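ABC transporter substrate-binding protein (Bradyrhizobium japonicum, PDB 4I1D) probably binds small solutes in the periplasm for an ABC transporter, perhaps polyamines such as spermidine and putrescine, and carries D-malate in the crystal. Local coordinates at residues A[4-9]-A[55-60]; A[75-80]-A[233-238]; A[106-111]-A[221-226]; A[257-262]-A[275-280]. One frame throughout, in Å; residues are numbered along the deposited sequence.

Read from the N terminus, the chain shows how distant contacts assemble a two-lobed binding protein. Interaction 1 comes first: strand 4-9 meets 55-60, closing a mostly helical loop of 45 residues. Interaction 2 opens at 75-80 and closes only at 233-238, and interaction 3 (106-111 with 221-226) is nested inside that long loop. Interaction 4 follows in series, bringing 257-262 and 275-280 together over 12 residues; no two contacts cross. Interactions 1 and 2 touch, since strands 59-63 and 219-235 are neighbours in the sheet. Strand 219-235 also joins interaction 2 to interaction 3, whose centres lie about 33 Å apart on opposite sides of the chain's centre.

Interaction 1: residues A[4-9]-A[55-60]; sequences QITFVS and PIWDVV
Backbone bonds between T6, V8 and the segment 55-60 fix the register. T6 O accepts two N-H groups, from D58 N and V59 N, each at 3.1 Å, and V8 N gives a shorter bond of 2.8 Å to V59 O. F7 thus pairs with V59 and V8 with V60, in parallel.

One side chain joins the polar set. CB of D58 points toward strand 4-9 and CG is anti to the carbonyl carbon (chi1 -66°); OD2 takes T6 N at 2.9 Å on the anti lone pair, and OD1 is held by N241 N. An alanine here would probably leave T6 N without the OD2 acceptor and N241 N without OD1.

Among the apolar contacts, V8 CG2 stands over one face of the W57 indole, 3.3 Å from the centroid of the five-membered ring, a CH-pi contact. D37 binds W57 NE1, which helps fix the turn of the indole. V59 CG1 lies 3.8 Å from F7 CD1, while helix 242-252 covers this face.

Strand 4-9 sits between 33-38 and 59-63, with helices 12-30 and 43-51 in the crossovers: the beta-alpha-beta opening of a type II periplasmic binding protein lobe.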
# COMPACT_ATOMS: atom_id res chain seq x y z
N GLN A 4 37.41 -29.48 12.33
CA GLN A 4 37.17 -28.09 11.98
C GLN A 4 35.97 -27.52 12.71
O GLN A 4 35.16 -28.25 13.28
CB GLN A 4 36.95 -27.96 10.48
CG GLN A 4 35.69 -28.67 10.00
CD GLN A 4 35.69 -28.93 8.50
OE1 GLN A 4 36.52 -28.38 7.76
NE2 GLN A 4 34.78 -29.79 8.05
N ILE A 5 35.87 -26.19 12.68
CA ILE A 5 34.69 -25.47 13.12
C ILE A 5 34.54 -24.26 12.22
O ILE A 5 35.45 -23.90 11.47
CB ILE A 5 34.82 -24.96 14.57
CG1 ILE A 5 36.02 -24.02 14.70
CG2 ILE A 5 34.88 -26.11 15.56
CD1 ILE A 5 36.01 -23.16 15.95
N THR A 6 33.37 -23.63 12.28
CA THR A 6 33.18 -22.35 11.63
C THR A 6 32.96 -21.30 12.72
O THR A 6 32.04 -21.42 13.54
CB THR A 6 32.01 -22.36 10.64
OG1 THR A 6 32.33 -23.21 9.54
CG2 THR A 6 31.75 -20.96 10.10
N PHE A 7 33.83 -20.31 12.72
CA PHE A 7 33.82 -19.23 13.70
C PHE A 7 33.28 -17.96 13.04
O PHE A 7 33.73 -17.58 11.96
CB PHE A 7 35.25 -18.99 14.19
CG PHE A 7 35.39 -17.80 15.09
CD1 PHE A 7 35.21 -17.93 16.46
CD2 PHE A 7 35.71 -16.56 14.56
CE1 PHE A 7 35.34 -16.83 17.29
CE2 PHE A 7 35.84 -15.45 15.39
CZ PHE A 7 35.65 -15.59 16.76
N VAL A 8 32.33 -17.29 13.68
CA VAL A 8 31.68 -16.13 13.08
C VAL A 8 31.83 -14.87 13.95
O VAL A 8 31.50 -14.88 15.13
CB VAL A 8 30.18 -16.40 12.87
CG1 VAL A 8 29.51 -15.21 12.20
CG2 VAL A 8 29.99 -17.68 12.05
N SER A 9 32.32 -13.78 13.35
CA SER A 9 32.44 -12.50 14.05
C SER A 9 32.01 -11.36 13.12
O SER A 9 31.24 -11.58 12.18
CB SER A 9 33.87 -12.30 14.58
OG SER A 9 33.97 -11.12 15.37
N PRO A 55 22.57 -26.35 11.83
CA PRO A 55 23.31 -25.09 11.73
C PRO A 55 24.60 -25.26 10.92
O PRO A 55 25.24 -26.31 11.04
CB PRO A 55 23.69 -24.79 13.18
CG PRO A 55 22.84 -25.70 14.03
CD PRO A 55 22.54 -26.88 13.21
N ILE A 56 24.98 -24.27 10.13
CA ILE A 56 26.29 -24.29 9.48
C ILE A 56 27.38 -23.64 10.35
O ILE A 56 28.55 -23.94 10.18
CB ILE A 56 26.30 -23.62 8.08
CG1 ILE A 56 25.84 -22.16 8.18
CG2 ILE A 56 25.43 -24.39 7.09
CD1 ILE A 56 25.77 -21.46 6.85
N TRP A 57 26.98 -22.77 11.28
CA TRP A 57 27.95 -22.11 12.17
C TRP A 57 28.13 -22.89 13.47
O TRP A 57 27.18 -23.50 13.96
CB TRP A 57 27.48 -20.69 12.52
CG TRP A 57 27.45 -19.73 11.37
CD1 TRP A 57 28.15 -19.83 10.19
CD2 TRP A 57 26.68 -18.53 11.29
NE1 TRP A 57 27.85 -18.75 9.39
CE2 TRP A 57 26.95 -17.94 10.04
CE3 TRP A 57 25.78 -17.89 12.16
CZ2 TRP A 57 26.36 -16.75 9.63
CZ3 TRP A 57 25.20 -16.71 11.75
CH2 TRP A 57 25.49 -16.15 10.50
N ASP A 58 29.34 -22.86 14.03
CA ASP A 58 29.60 -23.50 15.33
C ASP A 58 29.70 -22.46 16.45
O ASP A 58 28.96 -22.49 17.44
CB ASP A 58 30.89 -24.32 15.29
CG ASP A 58 30.79 -25.52 14.34
OD1 ASP A 58 29.98 -26.42 14.62
OD2 ASP A 58 31.54 -25.56 13.33
N VAL A 59 30.65 -21.55 16.28
CA VAL A 59 30.97 -20.60 17.32
C VAL A 59 30.71 -19.18 16.81
O VAL A 59 31.15 -18.81 15.73
CB VAL A 59 32.44 -20.73 17.76
CG1 VAL A 59 32.77 -19.68 18.80
CG2 VAL A 59 32.70 -22.14 18.30
N VAL A 60 30.00 -18.41 17.62
CA VAL A 60 29.66 -17.04 17.30
C VAL A 60 30.19 -16.07 18.35
O VAL A 60 30.05 -16.31 19.55
CB VAL A 60 28.14 -16.86 17.16
CG1 VAL A 60 27.78 -15.40 17.00
CG2 VAL A 60 27.64 -17.67 15.97

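Interaction 2: residues A[75-80]-A[233-238]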
# COMPACT_ATOMS: atom_id res chain seq x y z
N LEU A 75 18.79 -21.36 22.07
CA LEU A 75 19.46 -21.23 20.78
C LEU A 75 20.95 -21.49 20.85
O LEU A 75 21.58 -21.75 19.82
CB LEU A 75 19.23 -19.84 20.19
CG LEU A 75 17.81 -19.48 19.75
CD1 LEU A 75 17.67 -17.96 19.70
CD2 LEU A 75 17.47 -20.10 18.41
N ILE A 76 21.52 -21.42 22.04
CA ILE A 76 22.94 -21.72 22.21
C ILE A 76 23.16 -22.70 23.35
O ILE A 76 22.31 -22.85 24.24
CB ILE A 76 23.79 -20.44 22.42
CG1 ILE A 76 23.23 -19.61 23.57
CG2 ILE A 76 23.82 -19.59 21.14
CD1 ILE A 76 24.10 -18.41 23.91
N GLU A 77 24.30 -23.38 23.33
CA GLU A 77 24.57 -24.47 24.25
C GLU A 77 24.81 -24.00 25.67
O GLU A 77 25.46 -22.98 25.89
CB GLU A 77 25.78 -25.29 23.78
CG GLU A 77 25.57 -26.07 22.49
CD GLU A 77 24.88 -27.40 22.70
OE1 GLU A 77 24.77 -27.83 23.87
OE2 GLU A 77 24.45 -28.02 21.70
N LYS A 78 24.27 -24.74 26.63
CA LYS A 78 24.67 -24.58 28.02
C LYS A 78 26.09 -25.10 28.10
O LYS A 78 26.35 -26.24 27.76
CB LYS A 78 23.76 -25.39 28.93
CG LYS A 78 23.22 -24.62 30.14
CD LYS A 78 22.01 -25.33 30.74
CE LYS A 78 20.98 -25.67 29.66
NZ LYS A 78 19.91 -26.61 30.11
N LEU A 79 27.03 -24.26 28.52
CA LEU A 79 28.43 -24.66 28.53
C LEU A 79 28.83 -25.47 29.76
O LEU A 79 28.51 -25.11 30.89
CB LEU A 79 29.34 -23.43 28.40
CG LEU A 79 29.22 -22.62 27.11
CD1 LEU A 79 30.23 -21.48 27.11
CD2 LEU A 79 29.41 -23.52 25.89
N ASP A 80 29.54 -26.57 29.51
CA ASP A 80 30.15 -27.35 30.59
C ASP A 80 31.57 -26.86 30.87
O ASP A 80 32.51 -27.19 30.15
CB ASP A 80 30.17 -28.84 30.23
CG ASP A 80 30.83 -29.68 31.32
OD1 ASP A 80 31.12 -29.13 32.40
OD2 ASP A 80 31.04 -30.89 31.09
N LEU A 233 31.87 -15.34 23.40
CA LEU A 233 31.78 -16.49 22.51
C LEU A 233 30.72 -17.44 23.04
O LEU A 233 30.61 -17.64 24.26
CB LEU A 233 33.12 -17.21 22.46
CG LEU A 233 34.33 -16.38 22.05
CD1 LEU A 233 35.53 -17.29 21.90
CD2 LEU A 233 34.06 -15.65 20.73
N CYS A 234 29.93 -18.01 22.13
CA CYS A 234 28.92 -19.01 22.45
C CYS A 234 28.86 -19.99 21.29
O CYS A 234 29.39 -19.72 20.22
CB CYS A 234 27.56 -18.37 22.65
SG CYS A 234 27.03 -17.39 21.22
N ILE A 235 28.21 -21.13 21.52
CA ILE A 235 28.19 -22.22 20.56
C ILE A 235 26.76 -22.50 20.21
O ILE A 235 25.91 -22.58 21.10
CB ILE A 235 28.80 -23.49 21.19
CG1 ILE A 235 30.25 -23.24 21.61
CG2 ILE A 235 28.69 -24.68 20.24
CD1 ILE A 235 30.89 -24.41 22.35
N LEU A 236 26.46 -22.64 18.92
CA LEU A 236 25.08 -22.86 18.50
C LEU A 236 24.56 -24.20 19.00
O LEU A 236 25.29 -25.19 19.00
CB LEU A 236 24.91 -22.75 16.98
CG LEU A 236 24.76 -21.32 16.44
CD1 LEU A 236 26.09 -20.64 16.46
CD2 LEU A 236 24.19 -21.31 15.04
N LYS A 237 23.31 -24.21 19.44
CA LYS A 237 22.65 -25.47 19.78
C LYS A 237 22.59 -26.32 18.50
O LYS A 237 22.11 -25.86 17.47
CB LYS A 237 21.25 -25.19 20.31
CG LYS A 237 20.73 -26.25 21.28
CD LYS A 237 21.54 -26.27 22.56
CE LYS A 237 20.95 -27.23 23.57
NZ LYS A 237 19.58 -26.81 24.00
N GLY A 238 23.10 -27.54 18.57
CA GLY A 238 23.11 -28.41 17.40
C GLY A 238 24.28 -28.16 16.46
O GLY A 238 24.27 -28.62 15.31
O HOH W 1 27.09 -21.38 24.12
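E77 and K237 are brought together by paired bends. In E77, CG is anti to the carbonyl carbon and chi2 (-83°) folds CD back; in K237, CG lies anti to the backbone N and chi2 (66°) turns CD toward the glutamate. The two chains cross at about a right angle, with E77 CD 3.5 Å from K237 CD. The charged ends stay apart, E77 OE1 being 5.3 Å from K237 NZ, too far for a salt bridge, though the opposite charges may still attract weakly. E77 OE2 also receives a weak bond, 3.4 Å long, from G238 N.

Here the loop after helix 64-72 lies against the end of strand 219-235, a member of the central sheet of the binding-protein fold, and I76 and L236 form a single backbone bridge. Its bonds are E77 N to I235 O (2.9 Å) and K237 N to L75 O (3.0 Å). A water bonded to I235 N at 2.8 Å also bonds to E77 O.

On the apolar side, I76 CD1 rests 3.7 Å from C234 CB, with W43 packing on I76. L79 CD2 reaches I235 CD1 at 3.9 Å, and helix 242-252 closes over both through L249 and L242.

Interaction 3: residues A[106-111]-A[221-226]. With SO4 (sulfate ion), chain K.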
# COMPACT_ATOMS: atom_id res chain seq x y z
N SER A 106 34.55 0.10 24.04
CA SER A 106 33.80 1.21 24.62
C SER A 106 33.11 2.07 23.57
O SER A 106 33.63 2.25 22.46
CB SER A 106 34.72 2.10 25.45
OG SER A 106 35.35 1.35 26.48
N SER A 107 31.93 2.58 23.93
CA SER A 107 31.33 3.69 23.20
C SER A 107 31.82 4.94 23.91
O SER A 107 31.64 5.07 25.11
CB SER A 107 29.81 3.62 23.25
OG SER A 107 29.34 2.50 22.52
N VAL A 108 32.46 5.84 23.18
CA VAL A 108 33.10 7.00 23.80
C VAL A 108 32.70 8.33 23.15
O VAL A 108 32.25 8.37 22.00
CB VAL A 108 34.65 6.88 23.81
CG1 VAL A 108 35.11 5.74 24.72
CG2 VAL A 108 35.18 6.67 22.39
N LEU A 109 32.87 9.41 23.91
CA LEU A 109 32.81 10.75 23.37
C LEU A 109 34.07 11.00 22.53
O LEU A 109 35.18 11.11 23.07
CB LEU A 109 32.71 11.76 24.51
CG LEU A 109 32.68 13.26 24.17
CD1 LEU A 109 31.68 13.54 23.08
CD2 LEU A 109 32.38 14.13 25.41
N ALA A 110 33.90 11.06 21.22
CA ALA A 110 34.99 11.39 20.30
C ALA A 110 34.78 12.82 19.83
O ALA A 110 33.65 13.33 19.81
CB ALA A 110 35.02 10.42 19.09
N TYR A 111 35.88 13.47 19.45
CA TYR A 111 35.83 14.89 19.13
C TYR A 111 37.01 15.28 18.25
O TYR A 111 38.06 14.66 18.29
CB TYR A 111 35.83 15.71 20.42
CG TYR A 111 37.08 15.52 21.25
CD1 TYR A 111 37.13 14.58 22.27
CD2 TYR A 111 38.22 16.28 21.00
CE1 TYR A 111 38.28 14.40 23.03
CE2 TYR A 111 39.38 16.10 21.74
CZ TYR A 111 39.41 15.16 22.75
OH TYR A 111 40.56 14.98 23.49
N PHE A 221 39.55 11.09 21.71
CA PHE A 221 38.41 10.72 22.54
C PHE A 221 38.83 10.59 23.98
O PHE A 221 40.02 10.56 24.30
CB PHE A 221 37.77 9.41 22.05
CG PHE A 221 38.54 8.17 22.41
CD1 PHE A 221 39.50 7.65 21.55
CD2 PHE A 221 38.31 7.51 23.61
CE1 PHE A 221 40.21 6.50 21.87
CE2 PHE A 221 39.02 6.36 23.95
CZ PHE A 221 39.97 5.85 23.08
N THR A 222 37.84 10.51 24.86
CA THR A 222 38.10 10.29 26.28
C THR A 222 37.38 9.03 26.72
O THR A 222 36.34 8.69 26.16
CB THR A 222 37.60 11.47 27.14
OG1 THR A 222 37.85 11.18 28.52
CG2 THR A 222 36.11 11.67 26.94
N TYR A 223 37.93 8.34 27.71
CA TYR A 223 37.21 7.22 28.30
C TYR A 223 36.26 7.73 29.39
O TYR A 223 35.37 7.00 29.85
CB TYR A 223 38.17 6.17 28.86
CG TYR A 223 38.72 5.20 27.82
CD1 TYR A 223 37.88 4.31 27.15
CD2 TYR A 223 40.08 5.16 27.52
CE1 TYR A 223 38.36 3.43 26.20
CE2 TYR A 223 40.58 4.27 26.57
CZ TYR A 223 39.72 3.41 25.92
OH TYR A 223 40.24 2.54 24.98
N ASN A 224 36.42 8.98 29.79
CA ASN A 224 35.54 9.52 30.83
C ASN A 224 34.07 9.39 30.44
O ASN A 224 33.66 9.87 29.39
CB ASN A 224 35.88 10.97 31.17
CG ASN A 224 35.21 11.42 32.45
OD1 ASN A 224 35.21 10.70 33.45
ND2 ASN A 224 34.62 12.62 32.42
N GLN A 225 33.30 8.73 31.29
CA GLN A 225 31.87 8.50 31.04
C GLN A 225 31.62 7.64 29.81
O GLN A 225 30.52 7.64 29.26
CB GLN A 225 31.09 9.82 30.94
CG GLN A 225 31.09 10.63 32.23
CD GLN A 225 29.85 11.51 32.36
OE1 GLN A 225 29.33 12.02 31.37
NE2 GLN A 225 29.36 11.67 33.59
N GLY A 226 32.65 6.92 29.37
CA GLY A 226 32.47 5.97 28.28
C GLY A 226 31.55 4.86 28.74
O GLY A 226 31.40 4.63 29.94
S SO4 K . 40.66 12.16 30.09
O1 SO4 K . 42.01 12.55 30.49
O2 SO4 K . 40.69 10.85 29.44
O3 SO4 K . 39.79 12.13 31.27
O4 SO4 K . 40.17 13.16 29.14
O HOH W 2 33.60 8.64 26.71
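Where V108 and A110 meet F221, strands 100-112 and 219-235 pair antiparallel, part of the large mixed sheet of the type II binding-protein fold; the second strand is interrupted by a type II beta turn from Y223 to G226, where the chain turns a corner, and then runs on beside 100-112. The segment axes run at 147° to each other. A110 and F221 form a non-hydrogen-bonded pair, and next to it T222 N gives a long bond of 3.3 Å to L109 O. The side chain of A110 is about 8 Å from that of R208, which binds (R)-malate.

The aromatic packing hangs on F221, whose CG lies between the backbone N and the carbonyl carbon (chi1 76°). V108 CG2 touches F221 CD2 at 3.5 Å. The rings of F221 and Y223 meet with F221 CE2 over the centre of the Y223 ring, 3.5 Å above its plane, while Y223 OH is bonded to Q287 O. Y111 brings CE1 against F221 CA.

The turn is closed by G226 N to Y223 O, and a beta carbon on G226 would be crowded by that same oxygen. An ST turn leads into it, T222 OG1 accepting N224 N at 2.9 Å; the hydroxyl also lies beside a sulfate, in weak and unsettled contact. A water completes the junction: it accepts from L109 N at 3.0 Å and donates to N224 O and, at 2.8 Å, to T222 O.

Interaction 4: residues A[257-262]-A[275-280]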
# COMPACT_ATOMS: atom_id res chain seq x y z
N HIS A 257 46.92 -15.92 24.44
CA HIS A 257 46.25 -15.60 23.18
C HIS A 257 45.46 -14.31 23.35
O HIS A 257 45.51 -13.41 22.51
CB HIS A 257 45.31 -16.73 22.76
CG HIS A 257 46.01 -18.00 22.38
ND1 HIS A 257 45.36 -19.21 22.25
CD2 HIS A 257 47.32 -18.25 22.11
CE1 HIS A 257 46.22 -20.14 21.92
NE2 HIS A 257 47.42 -19.59 21.82
N GLN A 258 44.76 -14.22 24.48
CA GLN A 258 43.98 -13.06 24.83
C GLN A 258 44.83 -11.80 25.00
O GLN A 258 44.48 -10.74 24.50
CB GLN A 258 43.19 -13.35 26.11
CG GLN A 258 41.94 -14.19 25.87
CD GLN A 258 40.74 -13.33 25.55
OE1 GLN A 258 40.47 -12.35 26.24
NE2 GLN A 258 40.01 -13.69 24.49
N ALA A 259 45.95 -11.93 25.71
CA ALA A 259 46.84 -10.79 25.91
C ALA A 259 47.39 -10.30 24.57
O ALA A 259 47.82 -9.15 24.45
CB ALA A 259 48.00 -11.14 26.89
N ASN A 260 47.37 -11.16 23.55
CA ASN A 260 47.89 -10.77 22.24
C ASN A 260 46.91 -9.93 21.42
O ASN A 260 47.32 -9.24 20.49
CB ASN A 260 48.36 -11.98 21.44
CG ASN A 260 49.83 -12.27 21.65
OD1 ASN A 260 50.69 -11.84 20.87
ND2 ASN A 260 50.15 -13.00 22.72
N LEU A 261 45.63 -10.00 21.77
CA LEU A 261 44.62 -9.29 20.98
C LEU A 261 44.83 -7.77 20.94
O LEU A 261 44.86 -7.18 19.86
CB LEU A 261 43.20 -9.64 21.45
CG LEU A 261 42.12 -8.87 20.69
CD1 LEU A 261 42.21 -9.18 19.21
CD2 LEU A 261 40.74 -9.20 21.22
N PRO A 262 44.98 -7.14 22.12
CA PRO A 262 45.24 -5.69 22.20
C PRO A 262 46.60 -5.29 21.65
O PRO A 262 46.94 -4.11 21.63
CB PRO A 262 45.19 -5.41 23.70
CG PRO A 262 45.46 -6.72 24.35
CD PRO A 262 44.82 -7.74 23.46
N PHE A 275 46.25 -9.72 31.61
CA PHE A 275 47.04 -8.60 32.11
C PHE A 275 48.17 -9.04 33.03
O PHE A 275 49.06 -8.25 33.34
CB PHE A 275 46.17 -7.60 32.86
CG PHE A 275 45.37 -6.71 31.97
CD1 PHE A 275 43.99 -6.77 31.95
CD2 PHE A 275 46.00 -5.79 31.15
CE1 PHE A 275 43.25 -5.94 31.13
CE2 PHE A 275 45.27 -4.95 30.32
CZ PHE A 275 43.89 -5.03 30.32
N GLU A 276 48.11 -10.29 33.46
CA GLU A 276 49.14 -10.85 34.33
C GLU A 276 50.17 -11.63 33.53
O GLU A 276 51.05 -12.27 34.12
CB GLU A 276 48.50 -11.77 35.36
CG GLU A 276 47.32 -11.17 36.10
CD GLU A 276 46.31 -12.21 36.55
OE1 GLU A 276 45.27 -11.82 37.13
OE2 GLU A 276 46.56 -13.42 36.31
N THR A 277 50.07 -11.60 32.20
CA THR A 277 50.94 -12.44 31.36
C THR A 277 52.26 -11.79 30.98
O THR A 277 53.21 -12.48 30.61
CB THR A 277 50.25 -12.86 30.05
OG1 THR A 277 49.84 -11.68 29.34
CG2 THR A 277 49.04 -13.73 30.33
N ASN A 278 52.33 -10.46 31.05
CA ASN A 278 53.55 -9.76 30.68
C ASN A 278 53.81 -9.73 29.17
O ASN A 278 54.96 -9.83 28.74
CB ASN A 278 54.76 -10.37 31.38
CG ASN A 278 55.37 -9.44 32.41
OD1 ASN A 278 56.34 -8.73 32.13
ND2 ASN A 278 54.80 -9.43 33.62
N VAL A 279 52.75 -9.61 28.38
CA VAL A 279 52.91 -9.41 26.94
C VAL A 279 52.47 -8.01 26.56
O VAL A 279 52.96 -7.45 25.57
CB VAL A 279 52.17 -10.47 26.08
CG1 VAL A 279 51.83 -11.70 26.91
CG2 VAL A 279 50.92 -9.88 25.45
N ILE A 280 51.57 -7.45 27.35
CA ILE A 280 51.09 -6.08 27.16
C ILE A 280 51.90 -5.09 28.00
O ILE A 280 51.82 -5.11 29.23
CB ILE A 280 49.62 -5.95 27.56
CG1 ILE A 280 48.78 -7.02 26.86
CG2 ILE A 280 49.10 -4.55 27.23
CD1 ILE A 280 47.34 -7.07 27.34
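The flat group at this contact is the amide of N260: its ND2 lies 4.2 Å from V279 CG2, and the amide is fixed by a bond from ND2 to V256 O. P262 presents a puckered pyrrolidine ring to I280, with the corner atom CG 3.5 Å from I280 CD1 and the two side chains crossing at about a right angle.

The rest of the contact gathers round A259, whose CB points toward the segment 275-280. T277 OG1 comes within 3.1 Å of A259 CB; this hydroxyl is bonded to A274 O. V279 CG2 sits 3.5 Å from A259 CB and 3.3 Å from A259 O.

In the fold, the end of helix 255-260 and the 3-10 turn after it pack here against the loop between strand 268-269 and helix 282-285. That last helix takes part as well, R284 NE bonding P262 O and A285 touching I280.

I280 has CG1 anti to the carbonyl carbon, which brings that atom within 3.4 Å of A259 O, and CD1 then reaches both this oxygen and the proline ring. An alanine here would probably open a gap beside the P262 ring, losing the cover that CG1 and CD1 give to P262 CG and A259 O.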